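Local coordinates for protein inositol 2-dehydrogenase/D-chiro-inositol 3-dehydrogenase (Lactobacillus casei, PDB 4MIY) that catalyses the NAD-dependent oxidation of myo-inositol to 2-keto-myo-inositol, and of D-chiro-inositol to its 1-keto derivative, at residues K4-T10 with E29-D35; G76-E80 with T95-T101; V83-D88 with R108-E113; F125-Y129 with G301-G307. All coordinates share one frame; numbering follows the deposited sequence.

Interaction 1. Residues K4-T10 with E29-D35; sequences KVGVIGT and EVVAVTD. With NAD (nicotinamide-adenine-dinucleotide), chain E.
Asp-35 and Thr-10 meet where two parallel strands, 4-8 and 29-34, run out beside the cofactor. With its CG swung opposite the backbone N (chi1 -166°), Asp-35 presents both carboxylate oxygens to partners. Thr-10 N reaches Asp-35 OD2 at 2.8 Å on the anti lone pair, whereas Thr-10 OG1 comes to the same oxygen from above the carboxylate plane, at 3.2 Å. The ribose hydroxyls of the adenosine half of NAD complete the grip: NAD O3B donates to Asp-35 OD2 at 2.6 Å and NAD O2B to Asp-35 OD1 at 2.8 Å. A carboxylate reading both hydroxyls in this way is the classic sign of an NAD-binding Rossmann fold.

Behind the site, Ile-8 and Thr-34 lie side by side and point the same way, their CG2 methyls 3.9 Å apart; Ile-8 CG2 also touches the adenine. On the other face Val-7 CG2 packs slantwise on Val-30 CG1, and Thr-10 CG2 crosses Val-33 at about a right angle. Backbone bonds join the strands from Val-5 to Gly-9, interrupted by a beta bulge between Val-5 and Gly-6 that shifts the register by one.

Helix 12-24 covers Val-5, Val-7 and Val-30, completing a beta-alpha-beta crossover; helix 38-47 packs on Val-33 and Asp-35, helix 58-61 lies against Ile-8, Ala-32 and Thr-34, and strand 69-72 flanks strand 4-8.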
# COMPACT_ATOMS: atom_id res chain seq x y z
N LYS A 4 19.37 -30.92 -26.80
CA LYS A 4 20.49 -31.53 -26.10
C LYS A 4 21.54 -30.50 -25.76
O LYS A 4 22.06 -29.83 -26.60
CB LYS A 4 21.09 -32.63 -26.97
CG LYS A 4 20.14 -33.75 -27.24
CD LYS A 4 20.83 -34.94 -27.80
CE LYS A 4 20.00 -36.13 -27.66
NZ LYS A 4 20.69 -37.14 -28.49
N VAL A 5 21.82 -30.42 -24.47
CA VAL A 5 22.59 -29.33 -23.93
C VAL A 5 23.91 -29.81 -23.31
O VAL A 5 23.95 -30.79 -22.65
CB VAL A 5 21.76 -28.58 -22.86
CG1 VAL A 5 22.54 -27.52 -22.18
CG2 VAL A 5 20.54 -27.97 -23.50
N GLY A 6 24.96 -29.05 -23.59
CA GLY A 6 26.17 -29.13 -22.83
C GLY A 6 26.39 -27.93 -21.91
O GLY A 6 26.12 -26.83 -22.27
N VAL A 7 26.92 -28.18 -20.73
CA VAL A 7 27.21 -27.14 -19.75
C VAL A 7 28.70 -27.08 -19.41
O VAL A 7 29.27 -28.03 -19.01
CB VAL A 7 26.47 -27.36 -18.46
CG1 VAL A 7 26.66 -26.19 -17.53
CG2 VAL A 7 25.00 -27.62 -18.69
N ILE A 8 29.26 -25.91 -19.59
CA ILE A 8 30.64 -25.63 -19.35
C ILE A 8 30.75 -24.75 -18.12
O ILE A 8 30.49 -23.57 -18.17
CB ILE A 8 31.23 -24.91 -20.53
CG1 ILE A 8 31.03 -25.74 -21.79
CG2 ILE A 8 32.71 -24.60 -20.30
CD1 ILE A 8 31.24 -24.96 -22.97
N GLY A 9 31.15 -25.38 -17.04
CA GLY A 9 31.24 -24.74 -15.75
C GLY A 9 30.12 -25.25 -14.92
O GLY A 9 28.99 -24.85 -15.11
N THR A 10 30.42 -26.11 -13.99
CA THR A 10 29.42 -26.67 -13.14
C THR A 10 29.58 -26.25 -11.67
O THR A 10 29.68 -27.04 -10.80
CB THR A 10 29.37 -28.19 -13.26
OG1 THR A 10 30.61 -28.74 -12.86
CG2 THR A 10 29.16 -28.58 -14.68
N GLU A 29 17.59 -31.59 -22.30
CA GLU A 29 18.34 -32.59 -21.51
C GLU A 29 19.80 -32.26 -21.51
O GLU A 29 20.35 -31.95 -22.53
CB GLU A 29 18.16 -33.99 -22.08
CG GLU A 29 18.97 -35.03 -21.39
CD GLU A 29 18.86 -36.38 -22.05
OE1 GLU A 29 18.51 -36.43 -23.22
OE2 GLU A 29 19.13 -37.39 -21.38
N VAL A 30 20.42 -32.31 -20.33
CA VAL A 30 21.84 -32.11 -20.20
C VAL A 30 22.53 -33.44 -20.48
O VAL A 30 22.34 -34.38 -19.77
CB VAL A 30 22.26 -31.59 -18.83
CG1 VAL A 30 23.68 -31.25 -18.84
CG2 VAL A 30 21.53 -30.35 -18.50
N VAL A 31 23.29 -33.47 -21.56
CA VAL A 31 23.96 -34.66 -22.02
C VAL A 31 25.48 -34.58 -21.97
O VAL A 31 26.14 -35.54 -22.23
CB VAL A 31 23.55 -35.01 -23.48
CG1 VAL A 31 22.08 -35.09 -23.61
CG2 VAL A 31 24.07 -34.03 -24.40
N ALA A 32 26.03 -33.44 -21.60
CA ALA A 32 27.47 -33.28 -21.45
C ALA A 32 27.76 -32.16 -20.48
O ALA A 32 27.00 -31.24 -20.38
CB ALA A 32 28.10 -32.99 -22.73
N VAL A 33 28.90 -32.27 -19.82
CA VAL A 33 29.38 -31.25 -18.91
C VAL A 33 30.89 -31.21 -18.92
O VAL A 33 31.52 -32.19 -19.24
CB VAL A 33 28.92 -31.50 -17.42
CG1 VAL A 33 27.47 -31.45 -17.31
CG2 VAL A 33 29.36 -32.81 -16.92
N THR A 34 31.45 -30.07 -18.59
CA THR A 34 32.86 -29.97 -18.30
C THR A 34 33.12 -28.88 -17.27
O THR A 34 32.43 -27.90 -17.20
CB THR A 34 33.69 -29.73 -19.58
OG1 THR A 34 35.08 -29.79 -19.28
CG2 THR A 34 33.42 -28.41 -20.20
N ASP A 35 34.18 -29.06 -16.49
CA ASP A 35 34.59 -28.09 -15.50
C ASP A 35 36.12 -28.25 -15.38
O ASP A 35 36.62 -29.33 -15.58
CB ASP A 35 33.88 -28.43 -14.20
CG ASP A 35 33.93 -27.31 -13.16
OD1 ASP A 35 34.95 -27.15 -12.52
OD2 ASP A 35 32.94 -26.61 -12.94
PA NAD E . 31.40 -20.58 -9.33
O1A NAD E . 32.76 -20.18 -9.03
O2A NAD E . 30.61 -21.27 -8.43
O5B NAD E . 31.37 -21.64 -10.51
C5B NAD E . 32.09 -21.53 -11.68
C4B NAD E . 32.53 -22.93 -12.13
O4B NAD E . 33.29 -22.73 -13.30
C3B NAD E . 33.54 -23.61 -11.22
O3B NAD E . 33.15 -24.90 -10.98
C2B NAD E . 34.86 -23.53 -11.94
O2B NAD E . 35.72 -24.61 -11.65
C1B NAD E . 34.43 -23.60 -13.36
N9A NAD E . 35.36 -23.04 -14.31
C8A NAD E . 36.10 -21.98 -14.21
N7A NAD E . 36.76 -21.71 -15.32
C5A NAD E . 36.42 -22.65 -16.19
C6A NAD E . 36.76 -23.01 -17.56
N6A NAD E . 37.57 -22.32 -18.31
N1A NAD E . 36.13 -24.04 -18.07
C2A NAD E . 35.31 -24.77 -17.41
N3A NAD E . 34.99 -24.53 -16.15
C4A NAD E . 35.50 -23.49 -15.52
O3 NAD E . 30.76 -19.26 -9.91
PN NAD E . 29.19 -19.02 -10.29
O1N NAD E . 28.56 -18.27 -9.21
O2N NAD E . 28.54 -20.26 -10.49
O5D NAD E . 29.21 -18.03 -11.46
C5D NAD E . 29.44 -18.52 -12.75
C4D NAD E . 29.04 -17.52 -13.79
O4D NAD E . 27.66 -17.28 -13.62
C3D NAD E . 29.77 -16.22 -13.60
O3D NAD E . 29.99 -15.67 -14.86
C2D NAD E . 28.72 -15.43 -12.82
O2D NAD E . 28.95 -14.10 -13.08
C1D NAD E . 27.44 -15.91 -13.45
N1N NAD E . 26.28 -15.66 -12.60
C2N NAD E . 25.26 -14.94 -13.06
C3N NAD E . 24.15 -14.63 -12.30
C7N NAD E . 23.01 -13.83 -12.87
O7N NAD E . 22.81 -13.76 -14.04
N7N NAD E . 22.26 -13.26 -12.02
C4N NAD E . 24.09 -15.15 -11.01
C5N NAD E . 25.16 -15.90 -10.58
C6N NAD E . 26.24 -16.12 -11.39

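Interaction 2. Residues G76-E80 with T95-T101; sequences GGAHE and TEKPLAT. With NAD (nicotinamide-adenine-dinucleotide), chain E.
His-79 hydrogen-bonds to the backbone of the cofactor loop 95-101 and is the main polar link between the segments. Its ND1 donates to Pro-98 O at 2.7 Å, nearly straight (165° at the hydrogen), with the carbonyl oxygen in the ring plane. The first torsion, -68°, places the ring beside its own backbone N. Since NE2 is bonded to Ser-74 O, the rotation of the imidazole is fixed.

Packing supplies the second kind of interaction. Lacking a side chain, Gly-76 brings its CA 3.8 Å above the centre of one imidazole face and 3.9 Å from CD of Pro-98, which follows a cis peptide bond. Thr-101 CG2 lies against the Gly-76 to Gly-77 peptide, and the methyl of Ala-100 touches Glu-80 CB.

Water is the third. One molecule donates to Gly-76 O and accepts from Glu-80 N and, weakly, from Thr-101 N; a second donates to Glu-80 OE1 at 2.6 Å and accepts from Thr-101 N. Arg-108 is the second partner of Glu-80.

Cofactor contacts come last. NAD O3D, on the nicotinamide ribose, donates to Lys-97 O at 3.0 Å, and the chain of Glu-96 runs along that ribose, its OE2 held by His-17. Glu-96, Lys-97 and cis-Pro-98 form the Glu-Lys-Pro sequence typical of the Gfo/Idh/MocA family, to which this enzyme probably belongs.

The contact sits at the carboxyl ends of strands 69-72 and 92-95, where helix 79-86 starts; Leu-99 packs on helix 103-113 and strand 121-123.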
# COMPACT_ATOMS: atom_id res chain seq x y z
N GLY A 76 33.73 -15.56 -15.03
CA GLY A 76 33.53 -14.56 -16.04
C GLY A 76 34.67 -14.36 -17.02
O GLY A 76 34.46 -14.22 -18.20
N GLY A 77 35.89 -14.31 -16.50
CA GLY A 77 37.08 -14.10 -17.31
C GLY A 77 37.32 -15.19 -18.34
O GLY A 77 38.10 -15.04 -19.23
N ALA A 78 36.61 -16.28 -18.18
CA ALA A 78 36.78 -17.43 -19.02
C ALA A 78 35.72 -17.54 -20.12
O ALA A 78 35.75 -18.47 -20.89
CB ALA A 78 36.74 -18.64 -18.20
N HIS A 79 34.80 -16.60 -20.17
CA HIS A 79 33.71 -16.72 -21.11
C HIS A 79 34.15 -16.46 -22.50
O HIS A 79 33.77 -17.18 -23.39
CB HIS A 79 32.57 -15.78 -20.76
CG HIS A 79 31.84 -16.13 -19.51
ND1 HIS A 79 30.79 -15.39 -19.03
CD2 HIS A 79 32.01 -17.14 -18.63
CE1 HIS A 79 30.35 -15.94 -17.92
NE2 HIS A 79 31.08 -16.99 -17.65
N GLU A 80 34.96 -15.43 -22.68
CA GLU A 80 35.29 -14.92 -23.97
C GLU A 80 35.87 -15.97 -24.89
O GLU A 80 35.49 -16.06 -26.02
CB GLU A 80 36.30 -13.79 -23.84
CG GLU A 80 36.69 -13.18 -25.13
CD GLU A 80 38.03 -12.49 -25.01
OE1 GLU A 80 38.43 -12.22 -23.86
OE2 GLU A 80 38.67 -12.24 -26.05
N THR A 95 25.39 -17.83 -22.74
CA THR A 95 26.43 -17.48 -21.81
C THR A 95 25.87 -16.66 -20.68
O THR A 95 25.12 -15.75 -20.90
CB THR A 95 27.62 -16.78 -22.48
OG1 THR A 95 28.65 -16.57 -21.53
CG2 THR A 95 27.24 -15.51 -23.06
N GLU A 96 26.22 -17.03 -19.47
CA GLU A 96 25.98 -16.13 -18.38
C GLU A 96 26.71 -14.81 -18.59
O GLU A 96 27.65 -14.73 -19.34
CB GLU A 96 26.33 -16.76 -17.04
CG GLU A 96 25.19 -17.50 -16.38
CD GLU A 96 23.98 -16.60 -16.12
OE1 GLU A 96 24.14 -15.39 -16.08
OE2 GLU A 96 22.90 -17.12 -15.97
N LYS A 97 26.24 -13.78 -17.92
CA LYS A 97 26.96 -12.54 -17.82
C LYS A 97 28.28 -12.79 -17.13
O LYS A 97 28.37 -13.64 -16.31
CB LYS A 97 26.17 -11.54 -17.00
CG LYS A 97 25.57 -12.14 -15.80
CD LYS A 97 25.84 -11.42 -14.53
CE LYS A 97 27.27 -11.18 -14.30
NZ LYS A 97 27.51 -11.16 -12.84
N PRO A 98 29.31 -12.03 -17.52
CA PRO A 98 29.36 -11.11 -18.64
C PRO A 98 29.64 -11.84 -19.96
O PRO A 98 30.05 -12.96 -19.93
CB PRO A 98 30.56 -10.24 -18.29
CG PRO A 98 31.40 -11.15 -17.64
CD PRO A 98 30.60 -12.04 -16.83
N LEU A 99 29.45 -11.17 -21.07
CA LEU A 99 29.88 -11.72 -22.34
C LEU A 99 31.40 -11.94 -22.32
O LEU A 99 31.92 -12.87 -22.88
CB LEU A 99 29.45 -10.81 -23.46
CG LEU A 99 29.86 -11.26 -24.86
CD1 LEU A 99 29.10 -12.50 -25.23
CD2 LEU A 99 29.63 -10.18 -25.79
N ALA A 100 32.07 -11.08 -21.57
CA ALA A 100 33.50 -11.01 -21.49
C ALA A 100 33.82 -10.00 -20.42
O ALA A 100 33.02 -9.16 -20.13
CB ALA A 100 34.02 -10.52 -22.76
N THR A 101 35.02 -10.07 -19.89
CA THR A 101 35.41 -9.22 -18.79
C THR A 101 36.10 -7.98 -19.27
O THR A 101 36.36 -7.07 -18.52
CB THR A 101 36.28 -9.93 -17.81
OG1 THR A 101 37.32 -10.61 -18.51
CG2 THR A 101 35.51 -10.89 -17.02
PA NAD E . 31.40 -20.58 -9.33
O1A NAD E . 32.76 -20.18 -9.03
O2A NAD E . 30.61 -21.27 -8.43
O5B NAD E . 31.37 -21.64 -10.51
C5B NAD E . 32.09 -21.53 -11.68
C4B NAD E . 32.53 -22.93 -12.13
O4B NAD E . 33.29 -22.73 -13.30
C3B NAD E . 33.54 -23.61 -11.22
O3B NAD E . 33.15 -24.90 -10.98
C2B NAD E . 34.86 -23.53 -11.94
O2B NAD E . 35.72 -24.61 -11.65
C1B NAD E . 34.43 -23.60 -13.36
N9A NAD E . 35.36 -23.04 -14.31
C8A NAD E . 36.10 -21.98 -14.21
N7A NAD E . 36.76 -21.71 -15.32
C5A NAD E . 36.42 -22.65 -16.19
C6A NAD E . 36.76 -23.01 -17.56
N6A NAD E . 37.57 -22.32 -18.31
N1A NAD E . 36.13 -24.04 -18.07
C2A NAD E . 35.31 -24.77 -17.41
N3A NAD E . 34.99 -24.53 -16.15
C4A NAD E . 35.50 -23.49 -15.52
O3 NAD E . 30.76 -19.26 -9.91
PN NAD E . 29.19 -19.02 -10.29
O1N NAD E . 28.56 -18.27 -9.21
O2N NAD E . 28.54 -20.26 -10.49
O5D NAD E . 29.21 -18.03 -11.46
C5D NAD E . 29.44 -18.52 -12.75
C4D NAD E . 29.04 -17.52 -13.79
O4D NAD E . 27.66 -17.28 -13.62
C3D NAD E . 29.77 -16.22 -13.60
O3D NAD E . 29.99 -15.67 -14.86
C2D NAD E . 28.72 -15.43 -12.82
O2D NAD E . 28.95 -14.10 -13.08
C1D NAD E . 27.44 -15.91 -13.45
N1N NAD E . 26.28 -15.66 -12.60
C2N NAD E . 25.26 -14.94 -13.06
C3N NAD E . 24.15 -14.63 -12.30
C7N NAD E . 23.01 -13.83 -12.87
O7N NAD E . 22.81 -13.76 -14.04
N7N NAD E . 22.26 -13.26 -12.02
C4N NAD E . 24.09 -15.15 -11.01
C5N NAD E . 25.16 -15.90 -10.58
C6N NAD E . 26.24 -16.12 -11.39
O HOH W 1 35.62 -13.43 -20.37
O HOH W 2 37.47 -11.17 -21.70

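Interaction 3. Residues V83-D88 with R108-E113; sequences VLKALD and RIVDKE
Ile-109 fills the tightly packed half of the contact between helices 79-86 and 103-113. Its CD1 and CG2 both meet Val-83 CG1, CD1 at 3.7 Å, the two side chains crossing at about a right angle. Its CG1 lies 3.8 Å from Leu-84 CD2, and its CG2 reaches on to Leu-87 CD1 at a looser 4.2 Å. Because CG1 stands opposite the carbonyl carbon (chi1 -67°) and the chain continues extended, CD1 is carried inward to Val-83, on the side where strand 121-123 closes the core.

Leu-87 links this apolar cluster to the solvent side. Its CD2 touches the aliphatic part of Glu-113, while its CB and CD1 lie along Lys-112, the two side chains sliding past each other in opposite directions; Lys-112 CD is 3.9 Å from Leu-87 CB.

At the more open margin the interaction becomes ionic. Lys-112, extended throughout, carries NZ across to the other helix, where two bonds hold it. One is a salt bridge to the exposed Asp-88, NZ to OD1 2.7 Å, entering well above the carboxylate plane; the other goes to Leu-84 O, 3.1 Å from NZ. As Leu-84 O lies near the carboxyl end of its helix, the ammonium probably also gains from the helix dipole. Arg-108 adds only peripheral packing here, its end lying at Glu-80.

Two neighbouring helices packed against the strands 92-95 and 121-123 that follow each of them are characteristic of the alternating beta-alpha architecture of a Rossmann fold.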
# COMPACT_ATOMS: atom_id res chain seq x y z
N VAL A 83 33.37 -18.80 -25.68
CA VAL A 83 32.39 -18.35 -26.61
C VAL A 83 32.97 -18.29 -28.00
O VAL A 83 32.32 -18.64 -28.96
CB VAL A 83 31.77 -16.99 -26.20
CG1 VAL A 83 30.95 -16.46 -27.22
CG2 VAL A 83 30.93 -17.17 -24.93
N LEU A 84 34.21 -17.85 -28.12
CA LEU A 84 34.86 -17.83 -29.41
C LEU A 84 35.10 -19.24 -29.92
O LEU A 84 34.99 -19.46 -31.06
CB LEU A 84 36.17 -17.05 -29.38
CG LEU A 84 36.11 -15.59 -29.00
CD1 LEU A 84 37.46 -15.15 -28.61
CD2 LEU A 84 35.62 -14.80 -30.12
N LYS A 85 35.37 -20.17 -29.07
CA LYS A 85 35.46 -21.54 -29.54
C LYS A 85 34.15 -22.13 -29.99
O LYS A 85 34.09 -22.89 -30.91
CB LYS A 85 36.00 -22.43 -28.47
CG LYS A 85 37.48 -22.37 -28.30
CD LYS A 85 37.77 -22.82 -26.96
CE LYS A 85 39.15 -23.23 -26.84
NZ LYS A 85 39.68 -22.24 -25.95
N ALA A 86 33.07 -21.76 -29.35
CA ALA A 86 31.78 -22.30 -29.69
C ALA A 86 31.28 -21.70 -30.99
O ALA A 86 30.51 -22.30 -31.70
CB ALA A 86 30.79 -22.06 -28.54
N LEU A 87 31.75 -20.51 -31.30
CA LEU A 87 31.41 -19.87 -32.54
C LEU A 87 32.06 -20.50 -33.78
O LEU A 87 31.70 -20.15 -34.87
CB LEU A 87 31.71 -18.40 -32.49
CG LEU A 87 30.81 -17.58 -31.60
CD1 LEU A 87 31.44 -16.27 -31.29
CD2 LEU A 87 29.52 -17.36 -32.32
N ASP A 88 33.02 -21.36 -33.57
CA ASP A 88 33.56 -22.19 -34.64
C ASP A 88 32.68 -23.40 -34.91
O ASP A 88 32.90 -24.09 -35.86
CB ASP A 88 34.95 -22.70 -34.28
CG ASP A 88 35.99 -21.62 -34.29
OD1 ASP A 88 35.86 -20.63 -35.02
OD2 ASP A 88 36.94 -21.80 -33.55
N ARG A 108 35.29 -8.72 -29.93
CA ARG A 108 35.76 -9.78 -30.76
C ARG A 108 34.60 -10.73 -31.01
O ARG A 108 34.40 -11.15 -32.12
CB ARG A 108 36.91 -10.50 -30.12
CG ARG A 108 38.24 -9.93 -30.52
CD ARG A 108 39.33 -10.77 -29.95
NE ARG A 108 39.45 -10.67 -28.50
CZ ARG A 108 40.06 -9.68 -27.86
NH1 ARG A 108 40.63 -8.69 -28.54
NH2 ARG A 108 40.14 -9.68 -26.56
N ILE A 109 33.87 -11.03 -29.95
CA ILE A 109 32.74 -11.94 -30.02
C ILE A 109 31.73 -11.38 -30.97
O ILE A 109 31.28 -12.06 -31.85
CB ILE A 109 32.15 -12.22 -28.66
CG1 ILE A 109 33.15 -13.00 -27.83
CG2 ILE A 109 30.88 -13.00 -28.77
CD1 ILE A 109 32.72 -13.36 -26.44
N VAL A 110 31.42 -10.11 -30.84
CA VAL A 110 30.53 -9.46 -31.75
C VAL A 110 30.97 -9.56 -33.26
O VAL A 110 30.17 -9.82 -34.14
CB VAL A 110 30.30 -8.02 -31.32
CG1 VAL A 110 29.63 -7.27 -32.34
CG2 VAL A 110 29.46 -8.01 -30.06
N ASP A 111 32.25 -9.36 -33.49
CA ASP A 111 32.76 -9.31 -34.84
C ASP A 111 32.70 -10.68 -35.45
O ASP A 111 32.39 -10.83 -36.59
CB ASP A 111 34.19 -8.81 -34.84
CG ASP A 111 34.31 -7.32 -34.61
OD1 ASP A 111 33.34 -6.59 -34.86
OD2 ASP A 111 35.41 -6.90 -34.23
N LYS A 112 33.00 -11.67 -34.66
CA LYS A 112 32.95 -13.02 -35.13
C LYS A 112 31.55 -13.56 -35.35
O LYS A 112 31.27 -14.19 -36.34
CB LYS A 112 33.65 -13.91 -34.17
CG LYS A 112 33.77 -15.23 -34.70
CD LYS A 112 34.56 -16.07 -33.86
CE LYS A 112 35.16 -17.16 -34.64
NZ LYS A 112 35.75 -18.21 -33.81
N GLU A 113 30.66 -13.31 -34.40
CA GLU A 113 29.31 -13.74 -34.60
C GLU A 113 28.71 -13.09 -35.84
O GLU A 113 27.94 -13.70 -36.53
CB GLU A 113 28.43 -13.51 -33.34
CG GLU A 113 27.13 -14.25 -33.42
CD GLU A 113 26.17 -14.03 -32.26
OE1 GLU A 113 26.15 -12.91 -31.72
OE2 GLU A 113 25.46 -14.96 -31.95

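Interaction 4. Residues F125-Y129 with G301-G307; sequences FMRRY and GPSAWDG
Arg-128 lays its guanidinium over Pro-302, whose CG stands 3.8 Å from one face, offset toward the rim. The arginine is extended from CG to NE and slides past the proline in the opposite direction, so that its end arrives beside Asp-306. There NH2 forms a salt bridge with Asp-306 OD1 at 3.0 Å, a weak hydrogen bond in its geometry: the carboxylate lies at the guanidinium edge, but the two planes are 72° apart. A second salt bridge, from NH2 to Asp-179 of helix 168-185, is the stronger partner and probably shares the positive charge.

Asp-306 has a further task at the start of helix 304-323. Its OD2 accepts from Ser-303 N at 2.9 Å on the anti lone pair, the bond that makes serine and aspartate a capping box; separately, Ser-303 OG accepts a weak N-cap bond from Trp-305 N. The same OD2 takes a bond from a water at 2.6 Å, which in turn accepts weakly from Arg-128 NH1. The salt bridge is therefore tied to the first turn of helix 304-323, while its arginine belongs to the loop that leaves the last strand of the Rossmann sheet.

Two aromatic residues enclose the proline further. Phe-125 CB rests on Pro-302 CG at 4.1 Å, and its ring turns an edge to Gly-307 CA. Tyr-129 and the proline approach each other from opposite directions, CE2 3.9 Å from Pro-302 CD. The tyrosine OH, bonded to Glu-288 of helix 279-294, comes within 3.2 Å of Gly-301 CA, leaving no room there for a side chain.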
# COMPACT_ATOMS: atom_id res chain seq x y z
N PHE A 125 21.26 -11.89 -19.05
CA PHE A 125 20.67 -10.77 -18.34
C PHE A 125 19.18 -11.03 -18.04
O PHE A 125 18.33 -10.64 -18.79
CB PHE A 125 20.85 -9.46 -19.11
CG PHE A 125 22.28 -9.00 -19.21
CD1 PHE A 125 22.99 -8.69 -18.10
CD2 PHE A 125 22.87 -8.87 -20.42
CE1 PHE A 125 24.29 -8.28 -18.19
CE2 PHE A 125 24.18 -8.46 -20.51
CZ PHE A 125 24.87 -8.17 -19.40
N MET A 126 18.89 -11.62 -16.91
CA MET A 126 17.56 -12.08 -16.60
C MET A 126 16.53 -11.03 -16.22
O MET A 126 15.39 -11.33 -16.21
CB MET A 126 17.59 -13.16 -15.51
CG MET A 126 17.68 -12.64 -14.09
SD MET A 126 19.26 -11.85 -13.75
CE MET A 126 19.05 -11.34 -12.04
N ARG A 127 16.97 -9.84 -15.87
CA ARG A 127 16.03 -8.83 -15.42
C ARG A 127 14.95 -8.56 -16.42
O ARG A 127 13.88 -8.23 -16.06
CB ARG A 127 16.74 -7.52 -15.13
CG ARG A 127 17.70 -7.56 -13.98
CD ARG A 127 16.99 -7.35 -12.67
NE ARG A 127 17.88 -7.02 -11.57
CZ ARG A 127 18.21 -5.79 -11.21
NH1 ARG A 127 17.74 -4.75 -11.83
NH2 ARG A 127 19.02 -5.61 -10.20
N ARG A 128 15.27 -8.71 -17.68
CA ARG A 128 14.35 -8.39 -18.74
C ARG A 128 13.18 -9.35 -18.72
O ARG A 128 12.16 -9.07 -19.28
CB ARG A 128 15.05 -8.45 -20.10
CG ARG A 128 16.13 -7.46 -20.31
CD ARG A 128 16.53 -7.41 -21.77
NE ARG A 128 17.78 -6.69 -22.00
CZ ARG A 128 18.17 -6.27 -23.19
NH1 ARG A 128 17.43 -6.48 -24.24
NH2 ARG A 128 19.30 -5.62 -23.31
N TYR A 129 13.35 -10.46 -18.03
CA TYR A 129 12.34 -11.50 -17.99
C TYR A 129 11.49 -11.49 -16.72
O TYR A 129 10.56 -12.22 -16.58
CB TYR A 129 13.00 -12.86 -18.16
CG TYR A 129 13.60 -13.09 -19.54
CD1 TYR A 129 12.86 -13.59 -20.55
CD2 TYR A 129 14.91 -12.79 -19.79
CE1 TYR A 129 13.38 -13.77 -21.78
CE2 TYR A 129 15.45 -12.99 -21.00
CZ TYR A 129 14.70 -13.49 -22.00
OH TYR A 129 15.21 -13.71 -23.24
N GLY A 301 16.39 -13.22 -26.91
CA GLY A 301 16.78 -12.52 -25.70
C GLY A 301 18.03 -11.70 -25.87
O GLY A 301 18.49 -11.52 -26.95
N PRO A 302 18.57 -11.18 -24.77
CA PRO A 302 19.73 -10.32 -24.85
C PRO A 302 20.85 -10.96 -25.68
O PRO A 302 21.16 -12.09 -25.49
CB PRO A 302 20.15 -10.18 -23.37
CG PRO A 302 18.91 -10.30 -22.66
CD PRO A 302 18.12 -11.33 -23.38
N SER A 303 21.44 -10.16 -26.55
CA SER A 303 22.40 -10.66 -27.50
C SER A 303 23.83 -10.31 -27.15
O SER A 303 24.11 -9.72 -26.15
CB SER A 303 22.09 -10.09 -28.87
OG SER A 303 22.37 -8.72 -28.90
N ALA A 304 24.73 -10.66 -28.04
CA ALA A 304 26.11 -10.33 -27.85
C ALA A 304 26.28 -8.84 -27.97
O ALA A 304 27.13 -8.29 -27.32
CB ALA A 304 26.98 -11.05 -28.84
N TRP A 305 25.47 -8.19 -28.76
CA TRP A 305 25.52 -6.76 -28.80
C TRP A 305 25.18 -6.16 -27.42
O TRP A 305 25.82 -5.27 -26.97
CB TRP A 305 24.62 -6.18 -29.88
CG TRP A 305 24.83 -4.74 -30.10
CD1 TRP A 305 24.04 -3.74 -29.70
CD2 TRP A 305 25.93 -4.15 -30.76
NE1 TRP A 305 24.57 -2.55 -30.08
CE2 TRP A 305 25.74 -2.78 -30.73
CE3 TRP A 305 27.05 -4.66 -31.38
CZ2 TRP A 305 26.63 -1.91 -31.31
CZ3 TRP A 305 27.94 -3.78 -31.96
CH2 TRP A 305 27.73 -2.43 -31.90
N ASP A 306 24.11 -6.65 -26.81
CA ASP A 306 23.77 -6.28 -25.45
C ASP A 306 24.91 -6.53 -24.50
O ASP A 306 25.20 -5.74 -23.66
CB ASP A 306 22.51 -7.02 -25.00
CG ASP A 306 21.28 -6.59 -25.76
OD1 ASP A 306 21.00 -5.39 -25.81
OD2 ASP A 306 20.61 -7.44 -26.30
N GLY A 307 25.58 -7.64 -24.65
CA GLY A 307 26.75 -7.90 -23.86
C GLY A 307 27.87 -6.91 -24.06
O GLY A 307 28.54 -6.55 -23.14
O HOH W 3 18.25 -7.43 -27.44

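How the interactions relate
Interactions 1 and 4 are buried, 2 and 3 only partly so, and chemistry follows place. Strand pairing dominates interaction 1, apolar helix packing with an ionic margin interaction 3, and water and backbone carbonyls interaction 2; interaction 4 combines a salt bridge with proline-aromatic packing and helix capping. Interactions 1 and 2 hold the two riboses of one NAD from sites whose centres are about 17 Å apart. Interactions 2 and 3 share helix 79-86 and are joined directly by the salt bridge from Glu-80 OE2 to Arg-108 NH2, 3.0 Å. Interaction 4 alone brings together segments distant in sequence; it touches interaction 2 through Leu-99 and Lys-97, and interaction 3 where Val-110 packs on Trp-305.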